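Local coordinates for yuaD protein (Bacillus subtilis, PDB 1ORU) that is of unknown function but belongs to the MOSC-domain family, and may therefore bind molybdenum and pyridoxal phosphate, at the interface of chains A and B. Coordinates in Å, arbitrary orientation; residue numbers count along the deposited sequence, not the author numbering. Chains: chain A/B, yuaD protein.

The interface of chains A and B. Residues chain A 64, 66, 111-112, 124, 126; chain B 66, 111-112, 124, 126, 166.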
# COMPACT_ATOMS: atom_id res chain seq x y z
N PHE A 64 7.60 -8.99 2.26
CA PHE A 64 7.91 -7.57 2.38
C PHE A 64 7.26 -7.02 3.65
O PHE A 64 6.14 -7.41 3.99
CB PHE A 64 7.37 -6.81 1.17
CG PHE A 64 7.50 -5.33 1.30
CD1 PHE A 64 8.74 -4.72 1.21
CD2 PHE A 64 6.38 -4.55 1.55
CE1 PHE A 64 8.88 -3.34 1.37
CE2 PHE A 64 6.50 -3.17 1.71
CZ PHE A 64 7.75 -2.57 1.62
N ARG A 66 5.27 -4.54 5.19
CA ARG A 66 4.27 -3.52 4.91
C ARG A 66 3.86 -2.72 6.15
O ARG A 66 3.45 -1.57 6.05
CB ARG A 66 3.05 -4.22 4.32
CG ARG A 66 1.91 -3.33 3.97
CD ARG A 66 0.67 -4.16 3.75
NE ARG A 66 -0.38 -3.37 3.11
CZ ARG A 66 -1.68 -3.58 3.26
NH1 ARG A 66 -2.10 -4.56 4.05
NH2 ARG A 66 -2.55 -2.81 2.63
N GLU A 111 -5.90 4.09 1.93
CA GLU A 111 -4.58 3.68 1.48
C GLU A 111 -4.18 4.64 0.37
O GLU A 111 -5.01 5.03 -0.45
CB GLU A 111 -4.62 2.23 0.96
CG GLU A 111 -4.86 1.16 2.04
CD GLU A 111 -6.34 0.88 2.32
OE1 GLU A 111 -7.18 1.77 2.08
OE2 GLU A 111 -6.65 -0.23 2.81
N GLY A 112 -2.91 5.05 0.34
CA GLY A 112 -2.48 5.99 -0.68
C GLY A 112 -2.35 7.39 -0.13
O GLY A 112 -1.73 8.26 -0.75
N LEU A 124 3.41 6.62 4.06
CA LEU A 124 2.44 6.19 3.06
C LEU A 124 1.43 5.32 3.80
O LEU A 124 1.80 4.32 4.41
CB LEU A 124 3.13 5.38 1.97
CG LEU A 124 2.21 4.65 0.98
CD1 LEU A 124 1.45 5.65 0.12
CD2 LEU A 124 3.06 3.72 0.10
N GLU A 126 -0.99 2.48 4.63
CA GLU A 126 -1.24 1.12 4.18
C GLU A 126 -2.52 0.52 4.79
O GLU A 126 -2.65 -0.70 4.93
CB GLU A 126 -0.04 0.21 4.46
CG GLU A 126 1.14 0.43 3.51
CD GLU A 126 0.84 0.03 2.07
OE1 GLU A 126 0.20 -1.02 1.87
OE2 GLU A 126 1.26 0.75 1.14
N ARG B 66 6.26 2.55 -4.68
CA ARG B 66 5.08 1.71 -4.48
C ARG B 66 4.53 1.25 -5.83
O ARG B 66 3.59 0.46 -5.88
CB ARG B 66 3.99 2.46 -3.70
CG ARG B 66 3.24 3.53 -4.48
CD ARG B 66 2.29 4.35 -3.60
NE ARG B 66 1.11 3.63 -3.13
CZ ARG B 66 -0.15 4.04 -3.33
NH1 ARG B 66 -0.39 5.15 -4.01
NH2 ARG B 66 -1.16 3.35 -2.82
N GLU B 111 -6.71 -2.02 -2.44
CA GLU B 111 -5.36 -1.99 -1.91
C GLU B 111 -5.35 -3.00 -0.76
O GLU B 111 -6.32 -3.08 -0.01
CB GLU B 111 -5.02 -0.59 -1.39
CG GLU B 111 -4.84 0.45 -2.48
CD GLU B 111 -6.13 1.15 -2.88
OE1 GLU B 111 -7.23 0.57 -2.73
OE2 GLU B 111 -6.03 2.30 -3.37
N GLY B 112 -4.28 -3.77 -0.65
CA GLY B 112 -4.21 -4.77 0.41
C GLY B 112 -4.46 -6.16 -0.15
O GLY B 112 -4.16 -7.17 0.48
N LEU B 124 1.49 -7.27 -3.86
CA LEU B 124 0.59 -6.56 -2.95
C LEU B 124 -0.01 -5.38 -3.73
O LEU B 124 0.72 -4.51 -4.20
CB LEU B 124 1.35 -6.03 -1.73
CG LEU B 124 0.58 -5.01 -0.87
CD1 LEU B 124 -0.59 -5.70 -0.19
CD2 LEU B 124 1.51 -4.40 0.17
N GLU B 126 -1.42 -1.95 -4.74
CA GLU B 126 -1.26 -0.58 -4.28
C GLU B 126 -2.24 0.34 -5.00
O GLU B 126 -2.00 1.54 -5.17
CB GLU B 126 0.18 -0.08 -4.51
CG GLU B 126 1.19 -0.63 -3.52
CD GLU B 126 0.97 -0.13 -2.09
OE1 GLU B 126 0.64 1.06 -1.91
OE2 GLU B 126 1.14 -0.93 -1.14
N ILE B 166 3.40 -3.77 -5.37
CA ILE B 166 4.78 -3.85 -4.92
C ILE B 166 4.97 -5.36 -4.78
O ILE B 166 4.00 -6.10 -4.62
CB ILE B 166 5.02 -3.16 -3.56
CG1 ILE B 166 4.10 -3.74 -2.49
CG2 ILE B 166 4.81 -1.66 -3.69
CD1 ILE B 166 4.36 -3.18 -1.10
O HOH W 1 -5.31 -2.66 2.81
O HOH W 2 -3.99 4.14 -3.25
O HOH W 3 -0.73 2.28 0.14
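Near the two-fold axis of the YuaD pair, A:Glu126 and B:Glu126 from strand 122-128 of each copy cross at about a right angle, their carboxylate planes turned 47° apart, and OE2 of A:Glu126 lies 2.8 Å from OE2 of B:Glu126. At so short an approach the two may share a proton, although protonation is not seen. Water 3 bridges the pair, meeting OE2 of A:Glu126 and OE1 of B:Glu126, and so breaks the exact symmetry. Each carboxylate is also held by the arginine of its own chain. In chain A, NE of A:Arg66 gives a nearly straight hydrogen bond of 2.7 Å to the anti lone pair of A:Glu126 OE1. B:Arg66 is side-on, NE and NH2 both meeting B:Glu126 OE1 in plane, the NH2 bond being 3.1 Å. The two arginines get there differently: A:Arg66 runs extended with CG anti to the backbone N (chi1 180°), whereas B:Arg66 starts from the crowded position (chi1 74°) and bends at chi3. Either way A:Arg66 crosses B:Leu124 and B:Arg66 crosses A:Leu124; CD1 of the leucine lies over one guanidinium face toward its rim, while CD2 packs against CD and NE, CD2 of B:Leu124 being 3.6 Å from NE of A:Arg66. Beyond, NH2 of A:Arg66 reaches CA of B:Gly112 and donates to water 1, which also binds A:Glu111 OE2 and B:Glu111 O; NH2 of B:Arg66 does likewise at A:Gly112, through water 2 to B:Glu111 OE2 and A:Glu111 O. An alanine in place of B:Arg66 would probably leave the B:Glu126 charge less compensated, and would strip the cover from A:Leu124 and a donor from the water bridge. A:Glu111 and B:Glu111 cross obliquely, CB of A:Glu111 3.7 Å from CB of B:Glu111, while to one side of the carboxylate pair CD1 of B:Ile166 touches the ring of A:Phe64 at CE2, 3.5 Å away. The intrachain pairs position the groups, and the waters and apolar contacts across help to join the two copies, in what may be the biological dimer.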